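Local coordinates for protein alpha-glucosidase (Bacteroides thetaiotaomicron, PDB 5XFM) that hydrolyses beta-L-arabinopyranosides and alpha-galactosides as a bifunctional glycoside hydrolase of family 97, at residues Asp79-Gln84 / Asn91-Ala96. The protein carries 1 engineered substitution. Sequence-based numbering, arbitrary orientation.
Sequences DTVYQQ and NVHYRA
His93 NE2 donates a 2.7 Å hydrogen bond to Asp79 OD1, reaching the syn side of the carboxylate but 28° out of its plane, while the oxygen lies close to the plane of the imidazole. The two side chains meet diagonally, from neighbouring strands, on the face they share with Val81 and Arg95. Asp79 OD2 stays 4.4 Å from Arg95 NE, too far for a salt bridge; the guanidinium instead bonds through NH1 to Asn97 OD1. The backbones form the end of an antiparallel hairpin, strands 69-83 and 91-104, at the margin of the large sheet in the N-terminal region of this family 97 enzyme. Thr80 pairs with Tyr94, and Tyr82 with Val92, each through two N-H to O bonds; Val92 N to Tyr82 O measures 2.9 Å. On the face carrying Thr80, Tyr82, Val92 and Tyr94, Tyr82 runs alongside Val92, whose CB sits over one ring face, displaced toward the CZ/CE2 rim and 3.7 Å from the ring centroid, a CH-pi contact. Tyr82 OH is hydrogen-bonded to Asp280 OD1, in helix 277-280. A leucine in place of Tyr82 removes ring and hydroxyl, and would probably leave a gap against Val92 and Asp280 OD1 without that partner. Tyr94 CB comes to the ring edge, 4.3 Å from Tyr82 CE2.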
loop_
_atom_site.group_PDB
_atom_site.type_symbol
_atom_site.label_atom_id
_atom_site.label_comp_id
_atom_site.label_asym_id
_atom_site.label_seq_id
_atom_site.Cartn_x
_atom_site.Cartn_y
_atom_site.Cartn_z
ATOM N N ASP A 79 -11.216 -23.346 -0.801
ATOM C CA ASP A 79 -10.523 -23.579 -2.057
ATOM C C ASP A 79 -11.287 -22.893 -3.179
ATOM O O ASP A 79 -12.250 -23.441 -3.713
ATOM C CB ASP A 79 -10.385 -25.077 -2.327
ATOM C CG ASP A 79 -9.440 -25.383 -3.472
ATOM O OD1 ASP A 79 -9.354 -24.578 -4.423
ATOM O OD2 ASP A 79 -8.770 -26.435 -3.415
ATOM N N THR A 80 -10.840 -21.696 -3.544
ATOM C CA THR A 80 -11.557 -20.888 -4.519
ATOM C C THR A 80 -10.585 -20.202 -5.468
ATOM O O THR A 80 -9.392 -20.147 -5.207
ATOM C CB THR A 80 -12.432 -19.817 -3.835
ATOM O OG1 THR A 80 -11.672 -19.149 -2.824
ATOM C CG2 THR A 80 -13.656 -20.446 -3.194
ATOM N N VAL A 81 -11.105 -19.700 -6.580
ATOM C CA VAL A 81 -10.312 -18.935 -7.532
ATOM C C VAL A 81 -10.954 -17.572 -7.706
ATOM O O VAL A 81 -12.175 -17.467 -7.816
ATOM C CB VAL A 81 -10.196 -19.653 -8.901
ATOM C CG1 VAL A 81 -9.456 -18.789 -9.915
ATOM C CG2 VAL A 81 -9.514 -20.993 -8.737
ATOM N N TYR A 82 -10.145 -16.521 -7.701
ATOM C CA TYR A 82 -10.690 -15.202 -7.972
ATOM C C TYR A 82 -9.783 -14.373 -8.877
ATOM O O TYR A 82 -8.567 -14.577 -8.930
ATOM C CB TYR A 82 -10.982 -14.455 -6.660
ATOM C CG TYR A 82 -9.789 -13.998 -5.837
ATOM C CD1 TYR A 82 -9.141 -12.796 -6.114
ATOM C CD2 TYR A 82 -9.351 -14.737 -4.746
ATOM C CE1 TYR A 82 -8.066 -12.361 -5.347
ATOM C CE2 TYR A 82 -8.281 -14.310 -3.968
ATOM C CZ TYR A 82 -7.642 -13.122 -4.274
ATOM O OH TYR A 82 -6.580 -12.694 -3.504
ATOM N N GLN A 83 -10.398 -13.467 -9.624
ATOM C CA GLN A 83 -9.657 -12.561 -10.489
ATOM C C GLN A 83 -9.635 -11.174 -9.862
ATOM O O GLN A 83 -10.634 -10.729 -9.290
ATOM C CB GLN A 83 -10.251 -12.498 -11.900
ATOM C CG GLN A 83 -10.286 -13.824 -12.672
ATOM C CD GLN A 83 -11.262 -14.834 -12.094
ATOM O OE1 GLN A 83 -12.438 -14.523 -11.890
ATOM N NE2 GLN A 83 -10.785 -16.050 -11.841
ATOM N N GLN A 84 -8.485 -10.512 -9.924
ATOM C CA GLN A 84 -8.361 -9.179 -9.355
ATOM C C GLN A 84 -7.404 -8.322 -10.172
ATOM O O GLN A 84 -6.239 -8.684 -10.350
ATOM C CB GLN A 84 -7.875 -9.262 -7.906
ATOM C CG GLN A 84 -7.847 -7.936 -7.174
ATOM C CD GLN A 84 -9.219 -7.279 -7.089
ATOM O OE1 GLN A 84 -10.205 -7.918 -6.726
ATOM N NE2 GLN A 84 -9.283 -5.993 -7.418
ATOM N N ASN A 91 -4.576 -13.431 -11.179
ATOM C CA ASN A 91 -5.388 -14.611 -10.868
ATOM C C ASN A 91 -4.904 -15.310 -9.607
ATOM O O ASN A 91 -3.722 -15.632 -9.482
ATOM C CB ASN A 91 -5.393 -15.596 -12.039
ATOM C CG ASN A 91 -6.282 -15.139 -13.173
ATOM O OD1 ASN A 91 -7.486 -15.403 -13.179
ATOM N ND2 ASN A 91 -5.696 -14.436 -14.135
ATOM N N VAL A 92 -5.811 -15.522 -8.662
ATOM C CA VAL A 92 -5.435 -16.171 -7.416
ATOM C C VAL A 92 -6.203 -17.464 -7.150
ATOM O O VAL A 92 -7.440 -17.507 -7.220
ATOM C CB VAL A 92 -5.621 -15.220 -6.214
ATOM C CG1 VAL A 92 -5.302 -15.936 -4.903
ATOM C CG2 VAL A 92 -4.751 -13.980 -6.381
ATOM N N HIS A 93 -5.441 -18.522 -6.874
ATOM C CA HIS A 93 -5.991 -19.771 -6.367
ATOM C C HIS A 93 -5.818 -19.798 -4.850
ATOM O O HIS A 93 -4.758 -20.156 -4.341
ATOM C CB HIS A 93 -5.308 -20.980 -7.007
ATOM C CG HIS A 93 -5.878 -22.297 -6.570
ATOM N ND1 HIS A 93 -5.183 -23.483 -6.677
ATOM C CD2 HIS A 93 -7.086 -22.617 -6.044
ATOM C CE1 HIS A 93 -5.932 -24.473 -6.223
ATOM N NE2 HIS A 93 -7.092 -23.974 -5.836
ATOM N N TYR A 94 -6.863 -19.398 -4.138
ATOM C CA TYR A 94 -6.830 -19.294 -2.690
ATOM C C TYR A 94 -7.213 -20.621 -2.010
ATOM O O TYR A 94 -8.319 -21.144 -2.180
ATOM C CB TYR A 94 -7.758 -18.160 -2.244
ATOM C CG TYR A 94 -7.831 -17.962 -0.756
ATOM C CD1 TYR A 94 -6.676 -17.848 0.014
ATOM C CD2 TYR A 94 -9.061 -17.866 -0.117
ATOM C CE1 TYR A 94 -6.750 -17.662 1.387
ATOM C CE2 TYR A 94 -9.145 -17.679 1.251
ATOM C CZ TYR A 94 -7.990 -17.580 1.997
ATOM O OH TYR A 94 -8.082 -17.397 3.355
ATOM N N ARG A 95 -6.274 -21.136 -1.224
ATOM C CA ARG A 95 -6.394 -22.414 -0.532
ATOM C C ARG A 95 -5.987 -22.216 0.918
ATOM O O ARG A 95 -4.838 -21.883 1.203
ATOM C CB ARG A 95 -5.515 -23.468 -1.213
ATOM C CG ARG A 95 -5.429 -24.829 -0.540
ATOM C CD ARG A 95 -6.770 -25.517 -0.318
ATOM N NE ARG A 95 -6.590 -26.794 0.377
ATOM C CZ ARG A 95 -6.704 -26.964 1.692
ATOM N NH1 ARG A 95 -7.031 -25.944 2.469
ATOM N NH2 ARG A 95 -6.503 -28.160 2.231
ATOM N N ALA A 96 -6.930 -22.412 1.835
ATOM C CA ALA A 96 -6.652 -22.177 3.248
ATOM C C ALA A 96 -7.482 -23.073 4.155
ATOM O O ALA A 96 -8.501 -23.627 3.738
ATOM C CB ALA A 96 -6.899 -20.725 3.595
#